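Long-range contacts in tumor necrosis factor ligand superfamily member 9 (Mus musculus, PDB 6MKB), which binds the receptor TNFRSF9 (4-1BB) as a cytokine of the tumor necrosis factor family and induces proliferation of activated T cells: residues B[21-26]-B[132-137]; B[68-74]-B[147-152]; B[81-87]-B[99-105]. One frame throughout, in Å; residues are numbered along the deposited sequence.

Contact 1 (B[21-26]-B[132-137]); sequences LCNTTL and SVGLRA. With NAG (2-acetamido-2-deoxy-beta-D-glucopyranose), chain F.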
loop_
_atom_site.group_PDB
_atom_site.type_symbol
_atom_site.label_atom_id
_atom_site.label_comp_id
_atom_site.label_asym_id
_atom_site.label_seq_id
_atom_site.Cartn_x
_atom_site.Cartn_y
_atom_site.Cartn_z
ATOM N N LEU B 21 16.239 14.480 -5.886
ATOM C CA LEU B 21 16.474 13.259 -5.133
ATOM C C LEU B 21 17.926 13.124 -4.703
ATOM O O LEU B 21 18.848 13.540 -5.397
ATOM C CB LEU B 21 16.025 12.013 -5.914
ATOM C CG LEU B 21 14.564 11.926 -6.351
ATOM C CD1 LEU B 21 14.300 10.630 -7.081
ATOM C CD2 LEU B 21 13.581 12.131 -5.178
ATOM N N CYS B 22 18.113 12.558 -3.527
ATOM C CA CYS B 22 19.407 12.290 -2.919
ATOM C C CYS B 22 19.214 11.248 -1.814
ATOM O O CYS B 22 18.073 10.949 -1.420
ATOM C CB CYS B 22 20.031 13.577 -2.381
ATOM S SG CYS B 22 19.043 14.397 -1.101
ATOM N N ASN B 23 20.334 10.710 -1.315
ATOM C CA ASN B 23 20.335 9.728 -0.238
ATOM C C ASN B 23 20.346 10.496 1.074
ATOM O O ASN B 23 21.341 11.147 1.392
ATOM C CB ASN B 23 21.513 8.740 -0.391
ATOM C CG ASN B 23 21.450 7.903 -1.648
ATOM O OD1 ASN B 23 20.404 7.737 -2.281
ATOM N ND2 ASN B 23 22.577 7.361 -2.037
ATOM N N THR B 24 19.202 10.485 1.796
ATOM C CA THR B 24 18.978 11.237 3.044
ATOM C C THR B 24 17.824 10.639 3.882
ATOM O O THR B 24 17.016 9.865 3.371
ATOM C CB THR B 24 18.640 12.728 2.689
ATOM O OG1 THR B 24 18.622 13.529 3.875
ATOM C CG2 THR B 24 17.295 12.890 1.947
ATOM N N THR B 25 17.694 11.072 5.136
ATOM C CA THR B 25 16.561 10.667 5.961
ATOM C C THR B 25 15.491 11.727 5.743
ATOM O O THR B 25 15.775 12.930 5.825
ATOM C CB THR B 25 16.971 10.470 7.406
ATOM O OG1 THR B 25 17.837 9.334 7.449
ATOM C CG2 THR B 25 15.774 10.228 8.315
ATOM N N LEU B 26 14.288 11.293 5.397
ATOM C CA LEU B 26 13.215 12.221 5.124
ATOM C C LEU B 26 12.689 12.906 6.391
ATOM O O LEU B 26 12.624 12.298 7.478
ATOM C CB LEU B 26 12.055 11.522 4.404
ATOM C CG LEU B 26 12.271 11.145 2.948
ATOM C CD1 LEU B 26 11.078 10.424 2.427
ATOM C CD2 LEU B 26 12.565 12.366 2.069
ATOM N N SER B 132 12.267 5.650 11.236
ATOM C CA SER B 132 12.592 6.763 10.357
ATOM C C SER B 132 12.546 6.222 8.914
ATOM O O SER B 132 12.495 5.001 8.719
ATOM C CB SER B 132 13.940 7.393 10.720
ATOM O OG SER B 132 15.054 6.585 10.385
ATOM N N VAL B 133 12.508 7.108 7.914
ATOM C CA VAL B 133 12.440 6.682 6.517
ATOM C C VAL B 133 13.546 7.361 5.719
ATOM O O VAL B 133 13.644 8.594 5.694
ATOM C CB VAL B 133 11.038 6.969 5.903
ATOM C CG1 VAL B 133 10.951 6.508 4.435
ATOM C CG2 VAL B 133 9.933 6.328 6.742
ATOM N N GLY B 134 14.339 6.551 5.049
ATOM C CA GLY B 134 15.400 7.038 4.188
ATOM C C GLY B 134 15.009 7.023 2.729
ATOM O O GLY B 134 14.415 6.061 2.233
ATOM N N LEU B 135 15.295 8.118 2.045
ATOM C CA LEU B 135 15.129 8.195 0.610
ATOM C C LEU B 135 16.449 7.664 -0.024
ATOM O O LEU B 135 17.525 8.099 0.372
ATOM C CB LEU B 135 14.808 9.643 0.187
ATOM C CG LEU B 135 14.797 9.941 -1.341
ATOM C CD1 LEU B 135 13.623 9.249 -2.059
ATOM C CD2 LEU B 135 14.803 11.436 -1.598
ATOM N N ARG B 136 16.364 6.690 -0.934
ATOM C CA ARG B 136 17.517 6.140 -1.664
ATOM C C ARG B 136 17.259 6.232 -3.164
ATOM O O ARG B 136 16.124 6.039 -3.605
ATOM C CB ARG B 136 17.836 4.669 -1.275
ATOM C CG ARG B 136 18.409 4.429 0.131
ATOM C CD ARG B 136 19.501 5.415 0.501
ATOM N NE ARG B 136 19.059 6.202 1.655
ATOM C CZ ARG B 136 19.650 6.194 2.839
ATOM N NH1 ARG B 136 20.770 5.507 3.024
ATOM N NH2 ARG B 136 19.175 6.940 3.829
ATOM N N ALA B 137 18.295 6.546 -3.956
ATOM C CA ALA B 137 18.148 6.645 -5.405
ATOM C C ALA B 137 19.488 6.530 -6.139
ATOM O O ALA B 137 20.492 7.094 -5.714
ATOM C CB ALA B 137 17.459 7.960 -5.785
HETATM C C1 NAG F . 22.689 6.545 -3.210
HETATM C C2 NAG F . 23.706 7.122 -4.194
HETATM C C3 NAG F . 23.874 6.154 -5.365
HETATM C C4 NAG F . 24.141 4.710 -4.927
HETATM C C5 NAG F . 23.142 4.268 -3.862
HETATM C C6 NAG F . 23.480 2.908 -3.265
HETATM C C7 NAG F . 23.696 9.554 -4.694
HETATM C C8 NAG F . 22.721 10.663 -4.924
HETATM N N2 NAG F . 23.155 8.344 -4.733
HETATM O O3 NAG F . 24.912 6.627 -6.238
HETATM O O4 NAG F . 24.049 3.836 -6.055
HETATM O O5 NAG F . 23.083 5.229 -2.796
HETATM O O6 NAG F . 22.290 2.432 -2.633
HETATM O O7 NAG F . 24.875 9.789 -4.513
HETATM O O HOH W 1 12.100 9.884 8.644
#
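In the TNF-homology jelly-roll sandwich, a short strand at Thr24-Thr25, with the loop before it, runs antiparallel to strand 129-140. The backbone supplies most of the polar pairing. Thr24 and Leu135 form a hydrogen-bonded pair, with Leu135 N giving to Thr24 O (2.8 Å) and Thr24 N to Leu135 O (3.2 Å); Leu26 N then gives to Val133 O at 2.8 Å. Where direct pairing ends, a water takes over, donating to Leu26 O (2.7 Å) and accepting from Val133 N (2.9 Å). The other edge of strand 132-137 is served by strand 80-90, which bonds to the backbone of Ser132, Gly134 and Arg136.

Side chains add further bonds. Arg136 folds back so that its NE donates to Leu135 O, 2.8 Å away, giving that carbonyl a second donor; a CB on Gly134 would clash with Arg136 NH2, so glycine suits this position. Ser132 OG is hydrogen-bonded to Gln88 OE1, to which Thr25 OG1 makes a weak hydrogen bond. On the inner side, Leu21 CD2 meets Leu135 CD2 at 3.8 Å and Leu26 CD2 meets Leu135 CB at 4.0 Å, branched aliphatic chains filling the core between the sheets; Thr25 and Gly134 lie on the face away from Leu135.

Asparagine at 23 does double duty. Its ND2 carries the N-linked glycan, while Asn23 OD1 remains an acceptor and takes the place of a backbone carbonyl for Ala137 N at 2.9 Å. The sugar completes the pairing: N2 of the attached NAG donates to Ala137 O across 3.1 Å.

Contact 2 (B[68-74]-B[147-152]); sequences LSPTFTN and RDWELS. With NA (sodium ion), chain O.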
loop_
_atom_site.group_PDB
_atom_site.type_symbol
_atom_site.label_atom_id
_atom_site.label_comp_id
_atom_site.label_asym_id
_atom_site.label_seq_id
_atom_site.Cartn_x
_atom_site.Cartn_y
_atom_site.Cartn_z
ATOM N N LEU B 68 6.388 10.155 -6.536
ATOM C CA LEU B 68 7.471 10.784 -7.288
ATOM C C LEU B 68 6.905 11.657 -8.340
ATOM O O LEU B 68 6.256 11.147 -9.257
ATOM C CB LEU B 68 8.363 9.732 -7.976
ATOM C CG LEU B 68 9.508 9.099 -7.272
ATOM C CD1 LEU B 68 10.283 8.284 -8.278
ATOM C CD2 LEU B 68 10.415 10.132 -6.630
ATOM N N SER B 69 7.176 12.946 -8.261
ATOM C CA SER B 69 6.691 13.913 -9.240
ATOM C C SER B 69 7.787 14.265 -10.236
ATOM O O SER B 69 8.878 14.659 -9.808
ATOM C CB SER B 69 6.190 15.168 -8.542
ATOM O OG SER B 69 5.052 14.878 -7.748
ATOM N N PRO B 70 7.511 14.166 -11.565
ATOM C CA PRO B 70 8.531 14.565 -12.558
ATOM C C PRO B 70 8.689 16.066 -12.589
ATOM O O PRO B 70 7.700 16.780 -12.405
ATOM C CB PRO B 70 7.977 14.028 -13.884
ATOM C CG PRO B 70 6.505 13.954 -13.690
ATOM C CD PRO B 70 6.256 13.718 -12.223
ATOM N N THR B 71 9.921 16.554 -12.791
ATOM C CA THR B 71 10.188 17.997 -12.840
ATOM C C THR B 71 10.226 18.508 -14.288
ATOM O O THR B 71 10.163 17.709 -15.233
ATOM C CB THR B 71 11.489 18.333 -12.126
ATOM O OG1 THR B 71 12.566 17.736 -12.839
ATOM C CG2 THR B 71 11.484 17.939 -10.663
ATOM N N PHE B 72 10.367 19.829 -14.456
ATOM C CA PHE B 72 10.472 20.486 -15.761
ATOM C C PHE B 72 11.548 19.833 -16.645
ATOM O O PHE B 72 11.304 19.649 -17.844
ATOM C CB PHE B 72 10.783 21.987 -15.586
ATOM C CG PHE B 72 10.820 22.750 -16.887
ATOM C CD1 PHE B 72 9.647 23.237 -17.464
ATOM C CD2 PHE B 72 12.021 22.966 -17.553
ATOM C CE1 PHE B 72 9.677 23.920 -18.679
ATOM C CE2 PHE B 72 12.042 23.611 -18.783
ATOM C CZ PHE B 72 10.869 24.090 -19.334
ATOM N N THR B 73 12.734 19.504 -16.072
ATOM C CA THR B 73 13.874 18.936 -16.811
ATOM C C THR B 73 13.665 17.471 -17.206
ATOM O O THR B 73 14.475 16.938 -17.984
ATOM C CB THR B 73 15.163 19.073 -15.987
ATOM O OG1 THR B 73 14.978 18.464 -14.706
ATOM C CG2 THR B 73 15.621 20.521 -15.839
ATOM N N ASN B 74 12.615 16.809 -16.653
ATOM C CA ASN B 74 12.329 15.402 -16.932
ATOM C C ASN B 74 11.706 15.225 -18.322
ATOM O O ASN B 74 10.607 15.718 -18.556
ATOM C CB ASN B 74 11.399 14.821 -15.861
ATOM C CG ASN B 74 11.340 13.304 -15.829
ATOM O OD1 ASN B 74 11.485 12.604 -16.835
ATOM N ND2 ASN B 74 11.124 12.753 -14.656
ATOM N N ARG B 147 17.777 15.699 -10.543
ATOM C CA ARG B 147 16.948 16.909 -10.621
ATOM C C ARG B 147 15.635 16.652 -11.374
ATOM O O ARG B 147 14.752 17.499 -11.329
ATOM C CB ARG B 147 17.706 18.061 -11.322
ATOM C CG ARG B 147 19.043 18.465 -10.672
ATOM C CD ARG B 147 18.937 19.673 -9.774
ATOM N NE ARG B 147 20.257 20.240 -9.485
ATOM C CZ ARG B 147 20.845 21.201 -10.191
ATOM N NH1 ARG B 147 20.266 21.684 -11.284
ATOM N NH2 ARG B 147 22.044 21.647 -9.841
ATOM N N ASP B 148 15.506 15.494 -12.044
ATOM C CA ASP B 148 14.371 15.128 -12.869
ATOM C C ASP B 148 13.168 14.601 -12.064
ATOM O O ASP B 148 12.093 14.445 -12.627
ATOM C CB ASP B 148 14.815 14.129 -13.963
ATOM C CG ASP B 148 15.607 14.787 -15.105
ATOM O OD1 ASP B 148 16.041 15.977 -14.940
ATOM O OD2 ASP B 148 15.778 14.132 -16.168
ATOM N N TRP B 149 13.322 14.384 -10.757
ATOM C CA TRP B 149 12.230 13.929 -9.891
ATOM C C TRP B 149 12.262 14.677 -8.593
ATOM O O TRP B 149 13.328 15.113 -8.163
ATOM C CB TRP B 149 12.300 12.418 -9.620
ATOM C CG TRP B 149 12.148 11.552 -10.838
ATOM C CD1 TRP B 149 13.146 11.039 -11.602
ATOM C CD2 TRP B 149 10.916 11.108 -11.431
ATOM N NE1 TRP B 149 12.621 10.262 -12.607
ATOM C CE2 TRP B 149 11.252 10.284 -12.524
ATOM C CE3 TRP B 149 9.555 11.279 -11.106
ATOM C CZ2 TRP B 149 10.276 9.642 -13.313
ATOM C CZ3 TRP B 149 8.587 10.628 -11.865
ATOM C CH2 TRP B 149 8.950 9.822 -12.956
ATOM N N GLU B 150 11.098 14.812 -7.949
ATOM C CA GLU B 150 10.976 15.524 -6.683
ATOM C C GLU B 150 9.849 14.946 -5.833
ATOM O O GLU B 150 8.963 14.240 -6.341
ATOM C CB GLU B 150 10.722 17.034 -6.936
ATOM C CG GLU B 150 9.329 17.342 -7.475
ATOM C CD GLU B 150 8.985 18.785 -7.771
ATOM O OE1 GLU B 150 8.089 19.006 -8.613
ATOM O OE2 GLU B 150 9.601 19.694 -7.171
ATOM N N LEU B 151 9.896 15.265 -4.533
ATOM C CA LEU B 151 8.853 14.944 -3.569
ATOM C C LEU B 151 8.225 16.255 -3.220
ATOM O O LEU B 151 8.889 17.075 -2.595
ATOM C CB LEU B 151 9.380 14.210 -2.304
ATOM C CG LEU B 151 10.191 12.925 -2.456
ATOM C CD1 LEU B 151 10.375 12.273 -1.097
ATOM C CD2 LEU B 151 9.522 11.941 -3.409
ATOM N N SER B 152 7.007 16.515 -3.695
ATOM C CA SER B 152 6.370 17.794 -3.432
ATOM C C SER B 152 4.890 17.692 -3.085
ATOM O O SER B 152 4.221 16.747 -3.458
ATOM C CB SER B 152 6.527 18.711 -4.641
ATOM O OG SER B 152 5.900 18.186 -5.801
HETATM NA NA NA O . 5.538 14.249 -5.179
#
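Strand ends 68-70 and 149-150 pair antiparallel in the jelly roll, and the loop beyond them is tied down by side chains. Among backbone bonds, Ser69 N to Glu150 O and Glu150 N to Ser69 O are both 2.9 Å, and Thr71 N reaches Asp148 O at 3.0 Å. Pro70, lacking an NH, sits in the non-hydrogen-bonded pair with Trp149, where none is needed for pairing with 147-152.

Side-chain bonds follow round the type I turn Thr71-Asn74. Thr71 OG1 donates to Arg147 O (2.7 Å), Thr73 OG1 to Asp148 OD1 (2.7 Å), and Asn74 ND2 to Asp148 O (2.8 Å), so that carbonyl accepts twice. The short side chains of Thr71, Thr73 and Asn74 put donors within reach of these acceptors.

Apolar packing centres on the Trp149 indole, with Leu68 CD1 over one face and Pro70 CB over the opposite one; Leu68 CD2 touches Leu151 CD2 at 3.8 Å. The Asn74 amide, held by Asp148 O, also lies over the Pro70 side of the ring. Ser69 OG binds the sodium ion at 2.7 Å, with Lys67 and Asn155. Because Asp148 accepts through O and OD1, directed hydrogen bonds, not apolar packing, fix the turn to 147-152.

Contact 3 (B[81-87]-B[99-105]); sequences GWVSLVL and LALTVEL. With NAG (2-acetamido-2-deoxy-beta-D-glucopyranose), chain C.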
loop_
_atom_site.group_PDB
_atom_site.type_symbol
_atom_site.label_atom_id
_atom_site.label_comp_id
_atom_site.label_asym_id
_atom_site.label_seq_id
_atom_site.Cartn_x
_atom_site.Cartn_y
_atom_site.Cartn_z
ATOM N N GLY B 81 17.202 3.843 -13.620
ATOM C CA GLY B 81 17.750 3.382 -12.358
ATOM C C GLY B 81 16.648 2.970 -11.407
ATOM O O GLY B 81 15.757 2.206 -11.777
ATOM N N TRP B 82 16.697 3.471 -10.164
ATOM C CA TRP B 82 15.713 3.111 -9.142
ATOM C C TRP B 82 15.604 4.151 -8.040
ATOM O O TRP B 82 16.546 4.887 -7.774
ATOM C CB TRP B 82 16.049 1.731 -8.526
ATOM C CG TRP B 82 17.444 1.626 -7.989
ATOM C CD1 TRP B 82 18.540 1.135 -8.641
ATOM C CD2 TRP B 82 17.893 2.010 -6.679
ATOM N NE1 TRP B 82 19.644 1.189 -7.820
ATOM C CE2 TRP B 82 19.277 1.723 -6.608
ATOM C CE3 TRP B 82 17.260 2.576 -5.557
ATOM C CZ2 TRP B 82 20.046 2.010 -5.471
ATOM C CZ3 TRP B 82 18.017 2.832 -4.422
ATOM C CH2 TRP B 82 19.396 2.563 -4.390
ATOM N N VAL B 83 14.436 4.208 -7.406
ATOM C CA VAL B 83 14.155 5.094 -6.270
ATOM C C VAL B 83 13.515 4.234 -5.183
ATOM O O VAL B 83 12.611 3.443 -5.462
ATOM C CB VAL B 83 13.306 6.338 -6.622
ATOM C CG1 VAL B 83 13.193 7.277 -5.416
ATOM C CG2 VAL B 83 13.889 7.080 -7.822
ATOM N N SER B 84 13.988 4.393 -3.950
ATOM C CA SER B 84 13.566 3.635 -2.792
ATOM C C SER B 84 13.185 4.490 -1.599
ATOM O O SER B 84 13.796 5.532 -1.360
ATOM C CB SER B 84 14.716 2.743 -2.359
ATOM O OG SER B 84 14.418 1.379 -2.554
ATOM N N LEU B 85 12.202 4.005 -0.812
ATOM C CA LEU B 85 11.806 4.479 0.521
ATOM C C LEU B 85 12.182 3.343 1.441
ATOM O O LEU B 85 11.640 2.242 1.294
ATOM C CB LEU B 85 10.320 4.838 0.640
ATOM C CG LEU B 85 9.793 6.117 -0.026
ATOM C CD1 LEU B 85 8.396 6.388 0.457
ATOM C CD2 LEU B 85 10.690 7.340 0.241
ATOM N N VAL B 86 13.202 3.549 2.282
ATOM C CA VAL B 86 13.722 2.499 3.154
ATOM C C VAL B 86 13.278 2.752 4.586
ATOM O O VAL B 86 13.620 3.785 5.148
ATOM C CB VAL B 86 15.277 2.388 3.041
ATOM C CG1 VAL B 86 15.818 1.271 3.927
ATOM C CG2 VAL B 86 15.735 2.186 1.590
ATOM N N LEU B 87 12.516 1.806 5.175
ATOM C CA LEU B 87 12.054 1.905 6.562
ATOM C C LEU B 87 13.206 1.561 7.474
ATOM O O LEU B 87 13.700 0.456 7.401
ATOM C CB LEU B 87 10.838 0.987 6.840
ATOM C CG LEU B 87 10.233 1.071 8.279
ATOM C CD1 LEU B 87 9.597 2.420 8.559
ATOM C CD2 LEU B 87 9.233 -0.020 8.511
ATOM N N LEU B 99 13.573 -3.857 4.210
ATOM C CA LEU B 99 12.226 -3.304 4.492
ATOM C C LEU B 99 12.156 -2.010 3.678
ATOM O O LEU B 99 12.614 -0.955 4.139
ATOM C CB LEU B 99 12.039 -3.055 6.013
ATOM C CG LEU B 99 11.015 -3.881 6.801
ATOM C CD1 LEU B 99 11.210 -5.353 6.622
ATOM C CD2 LEU B 99 11.139 -3.588 8.270
ATOM N N ALA B 100 11.747 -2.116 2.399
ATOM C CA ALA B 100 11.772 -0.966 1.489
ATOM C C ALA B 100 10.758 -1.039 0.358
ATOM O O ALA B 100 10.395 -2.114 -0.110
ATOM C CB ALA B 100 13.168 -0.819 0.882
ATOM N N LEU B 101 10.378 0.148 -0.132
ATOM C CA LEU B 101 9.489 0.365 -1.258
ATOM C C LEU B 101 10.385 0.843 -2.376
ATOM O O LEU B 101 10.937 1.937 -2.267
ATOM C CB LEU B 101 8.393 1.396 -0.872
ATOM C CG LEU B 101 7.480 1.987 -1.987
ATOM C CD1 LEU B 101 6.860 0.900 -2.860
ATOM C CD2 LEU B 101 6.353 2.791 -1.390
ATOM N N THR B 102 10.592 0.013 -3.414
ATOM C CA THR B 102 11.467 0.369 -4.529
ATOM C C THR B 102 10.659 0.516 -5.828
ATOM O O THR B 102 9.724 -0.238 -6.088
ATOM C CB THR B 102 12.597 -0.654 -4.663
ATOM O OG1 THR B 102 13.202 -0.825 -3.388
ATOM C CG2 THR B 102 13.680 -0.236 -5.655
ATOM N N VAL B 103 11.014 1.537 -6.611
ATOM C CA VAL B 103 10.478 1.852 -7.941
ATOM C C VAL B 103 11.643 1.744 -8.928
ATOM O O VAL B 103 12.636 2.451 -8.802
ATOM C CB VAL B 103 9.795 3.225 -8.003
ATOM C CG1 VAL B 103 9.325 3.548 -9.419
ATOM C CG2 VAL B 103 8.648 3.309 -7.006
ATOM N N GLU B 104 11.529 0.837 -9.877
ATOM C CA GLU B 104 12.561 0.627 -10.894
ATOM C C GLU B 104 12.196 1.431 -12.123
ATOM O O GLU B 104 11.046 1.384 -12.581
ATOM C CB GLU B 104 12.719 -0.866 -11.209
ATOM C CG GLU B 104 13.852 -1.510 -10.429
ATOM C CD GLU B 104 13.776 -2.995 -10.169
ATOM O OE1 GLU B 104 13.473 -3.757 -11.116
ATOM O OE2 GLU B 104 14.041 -3.400 -9.016
ATOM N N LEU B 105 13.148 2.218 -12.633
ATOM C CA LEU B 105 12.914 3.022 -13.830
ATOM C C LEU B 105 13.692 2.414 -14.995
ATOM O O LEU B 105 14.907 2.399 -14.941
ATOM C CB LEU B 105 13.294 4.494 -13.585
ATOM C CG LEU B 105 12.510 5.266 -12.516
ATOM C CD1 LEU B 105 13.201 6.583 -12.152
ATOM C CD2 LEU B 105 11.102 5.568 -12.980
HETATM C C1 NAG C . 25.253 3.295 -6.585
HETATM C C2 NAG C . 24.876 2.046 -7.386
HETATM C C3 NAG C . 26.056 1.534 -8.226
HETATM C C4 NAG C . 26.701 2.640 -9.066
HETATM C C5 NAG C . 27.043 3.853 -8.187
HETATM C C6 NAG C . 27.501 5.052 -9.017
HETATM C C7 NAG C . 23.179 0.422 -6.634
HETATM C C8 NAG C . 22.828 -0.538 -5.534
HETATM N N2 NAG C . 24.360 1.025 -6.490
HETATM O O3 NAG C . 25.620 0.484 -9.097
HETATM O O4 NAG C . 27.872 2.116 -9.717
HETATM O O5 NAG C . 25.904 4.265 -7.421
HETATM O O6 NAG C . 27.469 6.227 -8.207
HETATM O O7 NAG C . 22.430 0.606 -7.584
#
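Leu99 opens the pairing, its O accepting from Leu87 N at 3.0 Å while its CD2 lies 4.1 Å from Leu87 CD2. Ala100 is small enough to sit close beside Val86, CB to CG2 4.0 Å. Leu101 makes two bonds with Leu85, N to O and O to N, both 2.8 Å, and directs its side chain into the sandwich. On the outer face the hydroxyl of Thr102 suits exposure: OG1 donates to Ser84 OG at 2.7 Å. Val103, inward again, pairs with Val83 (Val103 N to Val83 O 2.7 Å; Val83 N to Val103 O 2.9 Å). Glu104 keeps its charge on the mixed outer face, beside its cross-strand partner Trp82, whose NE1 donates to a glycan NAG O7 at 2.9 Å. Leu105 ends the series with Gly81 (Leu105 N to Gly81 O 2.7 Å; Gly81 N to Leu105 O 3.0 Å); at Gly81 a CB would collide with the preceding carbonyl. Consecutive, antiparallel strands 80-90 and 100-105 make this a beta hairpin of the TNF-family jelly roll.

From the N terminus, residues 21-26 pair with strand 129-140, more than a hundred residues later, so contact 1 closes the first long loop. Contact 2, joining strands 58-70 and 149-166, begins within that loop, at 68-74, but finishes beyond it at 147-152; the two therefore cross. Contact 3, the short hairpin 81-87 with 99-105, lies wholly within both spans. In space, strand 80-90 is flanked by 129-140 and 100-105, so contacts 1 and 3 continue one sheet, joined by Ser84 N to Arg136 O (2.7 Å). Contact 2 packs against both through the sandwich interior: Leu21 CD1 lies 3.7 Å from Trp149 CB, and Leu68 CD1 is 3.8 Å from Val83 CG2.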